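Local coordinates for protein trans-4-hydroxy-L-proline dehydratase (Clostridioides difficile 70-100-2010, PDB 6VXC) that dehydrates trans-4-hydroxy-L-proline to (S)-1-pyrroline-5-carboxylate as a glycyl radical enzyme in the anaerobic breakdown of hydroxyproline, at residues A[71-76]-A[224-229]; A[176-181]-A[537-542]; A[193-198]-A[545-550]; A[204-209]-A[215-220]; A[266-271]-A[279-284]. All blocks are in the same frame, centred on the assembly; numbering follows the deposited sequence.

In the fold
All five contacts fall within the pyruvate formate lyase-like part of the chain, most of them near its helical outer face. Contacts 1 and 3, whose centres are 13 Å apart, are joined by a salt bridge between D229 and K196, while contact 5 meets contact 3 through a probable L193 N to A270 O hydrogen bond. Contact 4 joins successive helices 192-205 and 214-248, which also supply segments to contacts 3 and 1. Along the chain contacts 1, 2 and 3 cross, so residues 537-550 pack against much earlier segments; contact 4 is nested inside the loops of all three, contact 5 inside those of contacts 2 and 3. Contact 2 lies deepest, nearest the predicted catalytic cysteine.

Contact 1. Residues A[71-76]-A[224-229]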
# COMPACT_ATOMS: atom_id res chain seq x y z
N SER A 71 12.84 -2.73 23.78
CA SER A 71 11.71 -3.64 23.68
C SER A 71 11.83 -4.56 22.47
O SER A 71 11.54 -5.76 22.57
CB SER A 71 10.40 -2.84 23.62
OG SER A 71 10.23 -2.08 24.79
N PHE A 72 12.25 -4.01 21.33
CA PHE A 72 12.49 -4.85 20.16
C PHE A 72 13.55 -5.90 20.44
O PHE A 72 13.39 -7.08 20.10
CB PHE A 72 12.89 -3.98 18.97
CG PHE A 72 13.19 -4.77 17.71
CD1 PHE A 72 12.17 -5.40 17.02
CD2 PHE A 72 14.48 -4.84 17.20
CE1 PHE A 72 12.42 -6.12 15.85
CE2 PHE A 72 14.75 -5.56 16.03
CZ PHE A 72 13.71 -6.20 15.36
N LYS A 73 14.66 -5.48 21.06
CA LYS A 73 15.73 -6.42 21.37
C LYS A 73 15.24 -7.51 22.31
O LYS A 73 15.57 -8.69 22.13
CB LYS A 73 16.92 -5.69 21.97
CG LYS A 73 18.12 -6.61 22.22
CD LYS A 73 19.29 -5.84 22.76
CE LYS A 73 20.44 -6.73 23.17
NZ LYS A 73 21.29 -6.02 24.15
N HIS A 74 14.49 -7.14 23.34
CA HIS A 74 13.93 -8.14 24.23
C HIS A 74 13.05 -9.12 23.46
O HIS A 74 13.11 -10.33 23.69
CB HIS A 74 13.15 -7.47 25.35
CG HIS A 74 12.62 -8.43 26.36
ND1 HIS A 74 13.43 -9.03 27.30
CD2 HIS A 74 11.37 -8.90 26.57
CE1 HIS A 74 12.70 -9.84 28.05
NE2 HIS A 74 11.45 -9.78 27.63
N TYR A 75 12.23 -8.60 22.56
CA TYR A 75 11.38 -9.46 21.74
C TYR A 75 12.23 -10.39 20.88
O TYR A 75 11.96 -11.59 20.81
CB TYR A 75 10.44 -8.59 20.90
CG TYR A 75 9.82 -9.29 19.71
CD1 TYR A 75 8.84 -10.25 19.87
CD2 TYR A 75 10.20 -8.96 18.42
CE1 TYR A 75 8.28 -10.88 18.79
CE2 TYR A 75 9.64 -9.59 17.32
CZ TYR A 75 8.68 -10.54 17.52
OH TYR A 75 8.11 -11.17 16.44
N ILE A 76 13.26 -9.86 20.23
CA ILE A 76 14.11 -10.70 19.37
C ILE A 76 14.83 -11.76 20.20
O ILE A 76 14.97 -12.92 19.77
CB ILE A 76 15.09 -9.83 18.57
CG1 ILE A 76 14.35 -8.96 17.55
CG2 ILE A 76 16.15 -10.70 17.87
CD1 ILE A 76 13.62 -9.76 16.52
N MET A 224 19.35 3.41 17.81
CA MET A 224 19.75 2.72 16.59
C MET A 224 20.80 1.66 16.87
O MET A 224 20.77 0.57 16.28
CB MET A 224 20.25 3.72 15.55
CG MET A 224 19.16 4.60 14.96
SD MET A 224 19.83 5.76 13.77
CE MET A 224 19.02 7.26 14.27
N ALA A 225 21.74 1.96 17.77
CA ALA A 225 22.78 1.00 18.13
C ALA A 225 22.20 -0.25 18.78
O ALA A 225 22.63 -1.38 18.50
CB ALA A 225 23.81 1.66 19.05
N ILE A 226 21.21 -0.06 19.65
CA ILE A 226 20.55 -1.20 20.26
C ILE A 226 19.80 -2.02 19.21
O ILE A 226 19.78 -3.25 19.26
CB ILE A 226 19.63 -0.72 21.40
CG1 ILE A 226 20.48 -0.15 22.56
CG2 ILE A 226 18.72 -1.85 21.85
CD1 ILE A 226 19.70 0.68 23.57
N ALA A 227 19.17 -1.35 18.25
CA ALA A 227 18.50 -2.07 17.17
C ALA A 227 19.48 -2.92 16.36
O ALA A 227 19.14 -4.03 15.94
CB ALA A 227 17.76 -1.07 16.26
N CYS A 228 20.69 -2.40 16.12
CA CYS A 228 21.72 -3.19 15.42
C CYS A 228 22.05 -4.46 16.19
O CYS A 228 22.15 -5.54 15.61
CB CYS A 228 22.99 -2.36 15.21
SG CYS A 228 22.89 -0.98 14.05
N ASP A 229 22.27 -4.33 17.51
CA ASP A 229 22.53 -5.51 18.33
C ASP A 229 21.40 -6.52 18.22
O ASP A 229 21.65 -7.73 18.25
CB ASP A 229 22.70 -5.11 19.81
CG ASP A 229 23.96 -4.32 20.07
OD1 ASP A 229 24.94 -4.49 19.31
OD2 ASP A 229 23.97 -3.55 21.05
O HOH W 1 22.22 -3.44 23.04
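K73 on helix 64-78 stands opposite A227 on helix 214-248, their CA atoms 6.7 Å apart, where the two helices pass each other running broadly in the same direction. The lysine does most of the touching. With CG anti to the backbone N (chi1 -176°) and the chain extended beyond it, the side chain reaches over the second helix and crosses I226 at about a right angle. Its CD rests 4.1 Å from I226 CG2, the branch that is itself anti to its backbone N. Farther along, K73 CE passes 4.4 Å from D229 CB, so the aliphatic part of the lysine spans one turn of helix 214-248. This is helix-on-helix packing in the outer helical layer of a glycyl radical enzyme, well away from the catalytic residues. The charged ends do not meet directly: NZ of K73 lies 4.8 Å from OD2 of D229. A water bridges these oppositely charged groups, accepting from K73 NZ at 3.0 Å and donating to D229 OD2 at 2.7 Å. The other carboxylate oxygen of D229, OD1, forms a salt bridge with K196 of helix 192-205, and the aspartate therefore links three helices. On the buried side F72 points toward helix 214-248 and packs on A230, while I76 CG1 lies over one face of its ring, offset toward the rim.

Contact 2. Residues A[176-181]-A[537-542]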
# COMPACT_ATOMS: atom_id res chain seq x y z
N ARG A 176 -2.38 1.48 12.62
CA ARG A 176 -1.11 1.08 12.04
C ARG A 176 -0.15 2.26 12.12
O ARG A 176 -0.57 3.41 12.24
CB ARG A 176 -1.24 0.62 10.58
CG ARG A 176 -2.26 -0.47 10.37
CD ARG A 176 -2.19 -1.06 8.97
NE ARG A 176 -1.11 -2.02 8.86
CZ ARG A 176 -0.87 -2.76 7.79
NH1 ARG A 176 -1.65 -2.64 6.71
NH2 ARG A 176 0.13 -3.62 7.79
N ALA A 177 1.14 1.94 12.02
CA ALA A 177 2.19 2.94 11.98
C ALA A 177 2.38 3.46 10.56
O ALA A 177 2.03 2.79 9.58
CB ALA A 177 3.49 2.34 12.50
N PRO A 178 2.96 4.66 10.42
CA PRO A 178 3.08 5.27 9.09
C PRO A 178 3.64 4.35 8.03
O PRO A 178 3.04 4.21 6.95
CB PRO A 178 3.99 6.48 9.36
CG PRO A 178 3.69 6.86 10.77
CD PRO A 178 3.44 5.56 11.49
N GLY A 179 4.79 3.73 8.29
CA GLY A 179 5.33 2.75 7.37
C GLY A 179 5.37 3.28 5.96
O GLY A 179 5.90 4.37 5.69
N HIS A 180 4.83 2.50 5.03
CA HIS A 180 4.73 2.88 3.63
C HIS A 180 6.10 3.21 3.05
O HIS A 180 6.28 4.25 2.42
CB HIS A 180 3.77 4.07 3.45
CG HIS A 180 3.29 4.22 2.04
ND1 HIS A 180 3.98 4.94 1.09
CD2 HIS A 180 2.20 3.72 1.41
CE1 HIS A 180 3.34 4.88 -0.06
NE2 HIS A 180 2.26 4.15 0.11
N THR A 181 7.06 2.30 3.22
CA THR A 181 8.43 2.59 2.79
C THR A 181 9.08 1.36 2.15
O THR A 181 8.57 0.24 2.22
CB THR A 181 9.26 3.14 3.97
OG1 THR A 181 10.45 3.75 3.48
CG2 THR A 181 9.64 2.04 4.93
N LYS A 537 6.82 10.98 18.48
CA LYS A 537 7.21 10.87 19.88
C LYS A 537 7.01 9.46 20.42
O LYS A 537 7.82 8.99 21.22
CB LYS A 537 6.41 11.87 20.74
CG LYS A 537 6.69 13.34 20.46
CD LYS A 537 5.70 14.26 21.19
CE LYS A 537 6.07 15.74 21.03
NZ LYS A 537 7.36 16.08 21.71
N HIS A 538 5.94 8.77 20.02
CA HIS A 538 5.58 7.50 20.62
C HIS A 538 5.78 6.30 19.70
O HIS A 538 5.68 5.17 20.18
CB HIS A 538 4.12 7.55 21.10
CG HIS A 538 3.83 8.71 22.01
ND1 HIS A 538 4.20 8.72 23.34
CD2 HIS A 538 3.24 9.90 21.77
CE1 HIS A 538 3.84 9.87 23.88
NE2 HIS A 538 3.25 10.60 22.95
N MET A 539 6.04 6.51 18.42
CA MET A 539 6.35 5.39 17.52
C MET A 539 7.70 5.55 16.85
O MET A 539 7.81 5.30 15.64
CB MET A 539 5.30 5.26 16.42
CG MET A 539 3.92 4.85 16.84
SD MET A 539 2.93 4.76 15.32
CE MET A 539 1.30 5.15 15.94
N PRO A 540 8.75 5.98 17.55
CA PRO A 540 10.06 6.02 16.89
C PRO A 540 10.42 4.62 16.45
O PRO A 540 10.00 3.63 17.04
CB PRO A 540 11.00 6.55 17.98
CG PRO A 540 10.34 6.17 19.26
CD PRO A 540 8.85 6.27 18.99
N CYS A 541 11.16 4.53 15.36
CA CYS A 541 11.50 3.24 14.77
C CYS A 541 13.01 3.18 14.56
O CYS A 541 13.49 3.35 13.44
CB CYS A 541 10.72 2.99 13.48
SG CYS A 541 10.69 4.42 12.34
N PRO A 542 13.78 2.93 15.62
CA PRO A 542 15.25 2.90 15.47
C PRO A 542 15.73 1.87 14.46
O PRO A 542 16.71 2.13 13.77
CB PRO A 542 15.77 2.58 16.88
CG PRO A 542 14.60 2.66 17.78
CD PRO A 542 13.34 2.58 16.98
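The sulfur of M539 presses against the backbone bend at A177 and P178, with SD 3.8 Å from A177 CB and 3.9 Å from P178 CD. A177 CA is almost as near as its CB, so the thioether covers the root of the alanine as well as its methyl. M539 CE comes last, 4.5 Å from the carbonyl O of R176. This reach depends on an extended chain: CG lies anti to the carbonyl carbon (chi1 -67°), and chi2 near 180° sends SD straight away from the backbone. No hydrogen bond spans the contact, which is small and fully buried.

Polar neighbours position both sides: Q559 NE2 binds M539 O, A177 forms backbone bonds with N295 and W297, and R176, which starts away from M539, places its guanidinium in a salt bridge with D359 and a cation-pi contact with W297. H180 NE2 bonds to E456, the likely proton acceptor, and the side chain of R176 lies about 11 Å from that of C454, the probable radical-forming cysteine. M539 follows the last turn of helix 506-538 and packs on T148 of helix 148-155, and the chain then continues past helix 64-78 into helix 542-546.

Contact 3. Residues A[193-198]-A[545-550]; sequences LDLKKD and STIVDD
L195 sets both of its methyls on the backbone carbonyl of T546, CD2 at 3.7 Å and CD1 at 3.8 Å from the oxygen. CD1 has two further neighbours: T546 CB at 4.3 Å and, on the following residue, I547 CG2 at 4.1 Å. The leucine therefore forks over T546 and I547, near the C-terminal end of short helix 542-546, and its CG lies anti to its own carbonyl carbon (chi1 -66°) to bring the fork there. I547 offers one branch alone. Its CG1 sits between the backbone N and the carbonyl carbon (chi1 59°), which carries the longer arm away from helix 192-205 and leaves CG2 as the surface that L195 meets at an oblique angle.

The backbones are closest at L195 and T546, 6.9 Å between CA atoms. T546 points its side chain toward the helix, yet its hydroxyl OG1 is bonded to L543 O one turn back, so the threonine presents carbon here. F192 touches both T546 and I547; T186 of helix 186-189 also packs on L195, and I187 on I547. With no hydrogen bond or ion pair between the two segments, the contact rests on van der Waals fit, methyls shielding a carbonyl oxygen in a buried setting.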
# COMPACT_ATOMS: atom_id res chain seq x y z
N LEU A 193 26.57 -4.90 12.03
CA LEU A 193 27.78 -4.55 12.76
C LEU A 193 28.46 -3.33 12.14
O LEU A 193 28.99 -2.49 12.86
CB LEU A 193 28.75 -5.73 12.81
CG LEU A 193 28.29 -6.91 13.63
CD1 LEU A 193 29.26 -8.05 13.42
CD2 LEU A 193 28.20 -6.52 15.11
N ASP A 194 28.45 -3.24 10.81
CA ASP A 194 28.98 -2.05 10.13
C ASP A 194 28.19 -0.80 10.50
O ASP A 194 28.76 0.27 10.75
CB ASP A 194 28.95 -2.22 8.62
CG ASP A 194 29.86 -3.32 8.11
OD1 ASP A 194 30.98 -3.48 8.65
OD2 ASP A 194 29.44 -4.01 7.15
N LEU A 195 26.86 -0.90 10.44
CA LEU A 195 26.03 0.26 10.75
C LEU A 195 26.25 0.68 12.20
O LEU A 195 26.35 1.87 12.50
CB LEU A 195 24.56 -0.06 10.49
CG LEU A 195 24.18 -0.32 9.02
CD1 LEU A 195 22.78 -0.94 8.87
CD2 LEU A 195 24.24 0.97 8.23
N LYS A 196 26.41 -0.29 13.10
CA LYS A 196 26.67 0.06 14.49
C LYS A 196 27.97 0.84 14.63
O LYS A 196 28.03 1.83 15.36
CB LYS A 196 26.70 -1.19 15.36
CG LYS A 196 26.78 -0.84 16.83
CD LYS A 196 26.78 -2.05 17.73
CE LYS A 196 27.00 -1.64 19.18
NZ LYS A 196 27.01 -2.81 20.07
N LYS A 197 29.02 0.45 13.89
CA LYS A 197 30.25 1.23 13.92
C LYS A 197 30.02 2.64 13.40
O LYS A 197 30.60 3.60 13.91
CB LYS A 197 31.34 0.53 13.10
CG LYS A 197 31.87 -0.72 13.76
CD LYS A 197 33.01 -1.33 12.97
CE LYS A 197 33.74 -2.37 13.80
NZ LYS A 197 34.65 -3.21 12.96
N ASP A 198 29.22 2.77 12.34
CA ASP A 198 28.85 4.10 11.86
C ASP A 198 28.15 4.90 12.95
O ASP A 198 28.39 6.10 13.11
CB ASP A 198 27.95 3.99 10.63
CG ASP A 198 28.67 3.41 9.41
OD1 ASP A 198 29.91 3.37 9.37
OD2 ASP A 198 27.96 3.00 8.47
N SER A 545 15.32 3.30 11.03
CA SER A 545 16.22 4.43 10.85
C SER A 545 17.62 3.99 10.43
O SER A 545 18.30 4.72 9.72
CB SER A 545 16.28 5.27 12.12
OG SER A 545 14.99 5.76 12.46
N THR A 546 18.07 2.80 10.86
CA THR A 546 19.44 2.39 10.55
C THR A 546 19.66 2.18 9.06
O THR A 546 20.81 2.26 8.61
CB THR A 546 19.82 1.10 11.29
OG1 THR A 546 18.99 0.02 10.83
CG2 THR A 546 19.69 1.26 12.83
N ILE A 547 18.61 1.94 8.28
CA ILE A 547 18.79 1.59 6.88
C ILE A 547 18.19 2.62 5.92
O ILE A 547 18.07 2.35 4.74
CB ILE A 547 18.21 0.19 6.58
CG1 ILE A 547 16.73 0.17 6.94
CG2 ILE A 547 19.03 -0.90 7.30
CD1 ILE A 547 16.00 -1.07 6.46
N VAL A 548 17.81 3.76 6.44
CA VAL A 548 17.24 4.79 5.63
C VAL A 548 18.10 6.03 5.58
O VAL A 548 18.36 6.65 6.59
CB VAL A 548 15.83 5.19 6.09
CG1 VAL A 548 15.42 6.47 5.40
CG2 VAL A 548 14.82 4.11 5.94
N ASP A 549 18.49 6.41 4.38
CA ASP A 549 19.25 7.60 4.18
C ASP A 549 18.64 8.87 4.70
O ASP A 549 17.58 9.30 4.36
CB ASP A 549 19.74 7.83 2.78
CG ASP A 549 20.86 6.91 2.40
OD1 ASP A 549 21.58 6.47 3.24
OD2 ASP A 549 20.99 6.69 1.23
N ASP A 550 19.63 9.30 5.42
CA ASP A 550 20.13 10.28 6.27
C ASP A 550 19.92 10.12 7.76
O ASP A 550 20.45 10.92 8.45
CB ASP A 550 20.46 11.64 5.68
CG ASP A 550 20.70 11.61 4.18
OD1 ASP A 550 21.34 10.73 3.67
OD2 ASP A 550 20.20 12.48 3.53

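Contact 4. Residues A[204-209]-A[215-220]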
# COMPACT_ATOMS: atom_id res chain seq x y z
N LYS A 204 30.38 9.66 18.94
CA LYS A 204 31.61 10.24 19.45
C LYS A 204 31.82 11.67 18.98
O LYS A 204 32.57 12.41 19.61
CB LYS A 204 32.81 9.37 19.04
CG LYS A 204 32.85 8.05 19.77
CD LYS A 204 34.04 7.21 19.36
CE LYS A 204 33.89 5.79 19.88
NZ LYS A 204 34.60 4.74 19.08
N GLU A 205 31.16 12.09 17.91
CA GLU A 205 31.41 13.43 17.39
C GLU A 205 30.32 14.43 17.76
O GLU A 205 30.42 15.60 17.39
CB GLU A 205 31.62 13.37 15.88
CG GLU A 205 30.47 12.84 15.11
CD GLU A 205 30.83 12.62 13.65
OE1 GLU A 205 31.98 12.91 13.26
OE2 GLU A 205 29.96 12.16 12.88
N LEU A 206 29.32 14.02 18.53
CA LEU A 206 28.31 14.96 19.01
C LEU A 206 28.97 16.06 19.86
O LEU A 206 29.80 15.79 20.73
CB LEU A 206 27.26 14.23 19.84
CG LEU A 206 26.42 13.21 19.08
CD1 LEU A 206 25.41 12.55 19.98
CD2 LEU A 206 25.73 13.87 17.88
N ASP A 207 28.56 17.30 19.60
CA ASP A 207 29.11 18.50 20.23
C ASP A 207 28.05 19.08 21.17
O ASP A 207 27.19 19.86 20.77
CB ASP A 207 29.54 19.50 19.17
CG ASP A 207 30.02 20.82 19.75
OD1 ASP A 207 30.07 20.96 20.99
OD2 ASP A 207 30.35 21.72 18.96
N PHE A 208 28.13 18.70 22.43
CA PHE A 208 27.16 19.21 23.39
C PHE A 208 27.42 20.65 23.82
O PHE A 208 26.63 21.19 24.59
CB PHE A 208 27.13 18.30 24.61
CG PHE A 208 26.31 17.06 24.40
CD1 PHE A 208 26.89 15.92 23.87
CD2 PHE A 208 24.97 17.05 24.73
CE1 PHE A 208 26.14 14.78 23.67
CE2 PHE A 208 24.21 15.91 24.54
CZ PHE A 208 24.79 14.77 24.01
N LEU A 209 28.49 21.28 23.36
CA LEU A 209 28.73 22.68 23.67
C LEU A 209 28.00 23.59 22.70
O LEU A 209 27.40 24.59 23.11
CB LEU A 209 30.22 22.99 23.63
CG LEU A 209 31.14 22.26 24.60
CD1 LEU A 209 32.57 22.76 24.39
CD2 LEU A 209 30.71 22.50 26.03
N TYR A 215 21.51 16.37 22.38
CA TYR A 215 20.87 15.39 23.26
C TYR A 215 19.86 14.55 22.49
O TYR A 215 19.76 13.33 22.71
CB TYR A 215 20.18 16.11 24.42
CG TYR A 215 19.52 15.20 25.42
CD1 TYR A 215 18.22 14.77 25.23
CD2 TYR A 215 20.19 14.79 26.56
CE1 TYR A 215 17.61 13.94 26.14
CE2 TYR A 215 19.59 13.97 27.48
CZ TYR A 215 18.30 13.55 27.27
OH TYR A 215 17.72 12.72 28.19
N ASN A 216 19.04 15.19 21.65
CA ASN A 216 18.06 14.45 20.86
C ASN A 216 18.75 13.51 19.88
O ASN A 216 18.29 12.40 19.65
CB ASN A 216 17.15 15.41 20.10
CG ASN A 216 16.34 16.31 21.03
OD1 ASN A 216 15.90 15.90 22.10
ND2 ASN A 216 16.16 17.55 20.62
N LYS A 217 19.86 13.96 19.29
CA LYS A 217 20.61 13.09 18.40
C LYS A 217 21.13 11.86 19.14
O LYS A 217 21.04 10.73 18.64
CB LYS A 217 21.77 13.85 17.77
CG LYS A 217 21.38 15.07 16.95
CD LYS A 217 22.34 15.25 15.81
CE LYS A 217 22.90 16.64 15.67
NZ LYS A 217 21.94 17.71 15.34
N LYS A 218 21.66 12.07 20.36
CA LYS A 218 22.22 10.96 21.13
C LYS A 218 21.17 9.91 21.46
O LYS A 218 21.43 8.71 21.33
CB LYS A 218 22.85 11.50 22.42
CG LYS A 218 23.62 10.46 23.22
CD LYS A 218 24.03 11.00 24.59
CE LYS A 218 24.78 9.97 25.42
NZ LYS A 218 26.18 9.84 24.93
N ALA A 219 19.97 10.35 21.87
CA ALA A 219 18.90 9.41 22.20
C ALA A 219 18.52 8.57 20.99
O ALA A 219 18.37 7.34 21.10
CB ALA A 219 17.69 10.18 22.75
N ASP A 220 18.37 9.20 19.82
CA ASP A 220 18.03 8.44 18.61
C ASP A 220 19.18 7.51 18.18
O ASP A 220 18.93 6.38 17.79
CB ASP A 220 17.70 9.39 17.45
CG ASP A 220 16.26 9.93 17.50
OD1 ASP A 220 15.43 9.39 18.26
OD2 ASP A 220 15.98 10.90 16.75
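Apolar contacts dominate between L206 and F208 on one side and the first turn and a half of helix 214-248 on the other. L206 divides its two methyls between neighbouring residues: CD1 lies 3.7 Å from K218 CB, and CD2 is 4.0 Å from K217 CB. F208 brings CE2 and CZ to the helix. CE2 approaches Y215 CB at 4.0 Å, while CZ meets K218 CD at 3.9 Å, the lysine chain crossing the phenylalanine at about a right angle. K218 can follow both residues because its CG is anti to the backbone N (chi1 -173°), which brings CD to the ring's CZ. The ring also comes close to the backbone, with F208 CE2 3.5 Å from Y215 N.

Hydrogen bonding shapes the loop instead. D207 OD1 accepts from L209 N at 2.9 Å in an Asx turn, the donor on the anti side, 34° out of the carboxylate plane, and also binds N210 N. Y215 OH bonds to E63.

The charge pairs are those of K217 NZ, which bends back to D211 and D213. The contact closes an alpha-alpha hairpin at the protein surface, where helix 192-205 ends, the loop turns over, and helix 214-248 runs back antiparallel to it.

Contact 5. Residues A[266-271]-A[279-284]; sequences DVVPAH and AIQMYW
M282 leaves helix 276-293 with CG anti to its backbone N (chi1 168°), then folds at chi2 (69°) and chi3 (95°), a curl that swings its sulfur and methyl over the loop at V268-H271. SD settles 3.7 Å from P269 CB. CE goes farther and reaches two backbone oxygens, H271 O at 3.3 Å and P269 O at 3.5 Å, so the methyl lies close against two carbonyl oxygens. Nearer the helix, V268 meets the start of the same side chain, with the two CB atoms 4.0 Å apart. The valine's CG2 points on to Q281 CG at 3.9 Å, crossing that residue's aliphatic part obliquely; the amide of Q281 turns elsewhere, to V90 O through NE2.

The loop is held in shape on its far side. V267 O accepts from H271 twice, from the backbone N at 2.6 Å and from ND1 at 3.2 Å, ND1 donating through a bent bond to a lone pair of V267 O in the carbonyl plane. P269 packs on M231 of helix 214-248 and on F192, with whose backbone it is also hydrogen-bonded. The cis peptide bond before P269 lies in the connection that follows helix 252-267, with M282 of helix 276-293 packed on that connection, in the helical shell of the pyruvate formate lyase-like fold.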
# COMPACT_ATOMS: atom_id res chain seq x y z
N ASP A 266 25.26 -17.26 9.84
CA ASP A 266 26.55 -16.85 10.39
C ASP A 266 27.01 -15.54 9.78
O ASP A 266 27.79 -14.80 10.40
CB ASP A 266 27.64 -17.90 10.13
CG ASP A 266 27.50 -19.13 10.99
OD1 ASP A 266 26.80 -19.08 12.01
OD2 ASP A 266 28.12 -20.16 10.63
N VAL A 267 26.56 -15.24 8.56
CA VAL A 267 27.00 -14.03 7.88
C VAL A 267 25.99 -12.91 8.11
O VAL A 267 26.35 -11.84 8.61
CB VAL A 267 27.20 -14.28 6.38
CG1 VAL A 267 27.66 -13.00 5.69
CG2 VAL A 267 28.18 -15.42 6.14
N VAL A 268 24.74 -13.14 7.74
CA VAL A 268 23.72 -12.10 7.80
C VAL A 268 22.74 -12.37 8.94
O VAL A 268 22.43 -13.52 9.23
CB VAL A 268 22.99 -11.98 6.44
CG1 VAL A 268 23.99 -11.69 5.33
CG2 VAL A 268 22.16 -13.25 6.13
N PRO A 269 22.21 -11.31 9.56
CA PRO A 269 22.40 -9.90 9.19
C PRO A 269 23.58 -9.16 9.81
O PRO A 269 23.74 -7.97 9.55
CB PRO A 269 21.09 -9.25 9.65
CG PRO A 269 20.49 -10.17 10.65
CD PRO A 269 21.22 -11.49 10.63
N ALA A 270 24.42 -9.86 10.58
CA ALA A 270 25.53 -9.21 11.27
C ALA A 270 26.51 -8.59 10.28
O ALA A 270 27.01 -7.48 10.51
CB ALA A 270 26.24 -10.19 12.19
N HIS A 271 26.79 -9.29 9.18
CA HIS A 271 27.74 -8.84 8.17
C HIS A 271 27.03 -8.63 6.83
O HIS A 271 25.95 -9.17 6.59
CB HIS A 271 28.87 -9.85 7.98
CG HIS A 271 29.56 -10.23 9.25
ND1 HIS A 271 29.20 -11.34 9.98
CD2 HIS A 271 30.56 -9.64 9.93
CE1 HIS A 271 29.97 -11.42 11.05
NE2 HIS A 271 30.81 -10.40 11.04
N ALA A 279 22.13 -12.45 0.18
CA ALA A 279 21.44 -11.19 -0.08
C ALA A 279 19.94 -11.32 0.14
O ALA A 279 19.31 -10.43 0.71
CB ALA A 279 21.75 -10.69 -1.49
N ILE A 280 19.36 -12.44 -0.30
CA ILE A 280 17.93 -12.65 -0.10
C ILE A 280 17.61 -12.86 1.37
O ILE A 280 16.63 -12.32 1.89
CB ILE A 280 17.43 -13.81 -0.98
CG1 ILE A 280 17.47 -13.42 -2.47
CG2 ILE A 280 16.04 -14.27 -0.52
CD1 ILE A 280 17.17 -14.56 -3.40
N GLN A 281 18.44 -13.65 2.07
CA GLN A 281 18.19 -13.88 3.49
C GLN A 281 18.38 -12.59 4.30
O GLN A 281 17.62 -12.34 5.24
CB GLN A 281 19.11 -14.99 4.02
CG GLN A 281 18.93 -15.32 5.51
CD GLN A 281 17.58 -15.94 5.84
OE1 GLN A 281 17.34 -17.11 5.55
NE2 GLN A 281 16.69 -15.17 6.47
N MET A 282 19.36 -11.77 3.94
CA MET A 282 19.52 -10.47 4.60
C MET A 282 18.26 -9.62 4.41
O MET A 282 17.72 -9.07 5.38
CB MET A 282 20.76 -9.74 4.07
CG MET A 282 20.88 -8.25 4.45
SD MET A 282 21.22 -7.95 6.22
CE MET A 282 23.00 -7.79 6.16
N TYR A 283 17.76 -9.51 3.18
CA TYR A 283 16.55 -8.74 2.98
C TYR A 283 15.42 -9.28 3.85
O TYR A 283 14.71 -8.50 4.51
CB TYR A 283 16.09 -8.72 1.51
CG TYR A 283 14.69 -8.15 1.52
CD1 TYR A 283 14.49 -6.78 1.64
CD2 TYR A 283 13.58 -8.97 1.60
CE1 TYR A 283 13.23 -6.25 1.75
CE2 TYR A 283 12.31 -8.45 1.71
CZ TYR A 283 12.15 -7.09 1.80
OH TYR A 283 10.90 -6.57 1.91
N TRP A 284 15.23 -10.61 3.88
CA TRP A 284 14.08 -11.15 4.58
C TRP A 284 14.17 -10.94 6.09
O TRP A 284 13.15 -10.71 6.74
CB TRP A 284 13.87 -12.64 4.25
CG TRP A 284 12.55 -13.08 4.81
CD1 TRP A 284 12.34 -13.97 5.82
CD2 TRP A 284 11.26 -12.57 4.45
NE1 TRP A 284 11.00 -14.07 6.09
CE2 TRP A 284 10.31 -13.22 5.26
CE3 TRP A 284 10.81 -11.64 3.51
CZ2 TRP A 284 8.95 -12.97 5.17
CZ3 TRP A 284 9.44 -11.39 3.42
CH2 TRP A 284 8.53 -12.05 4.25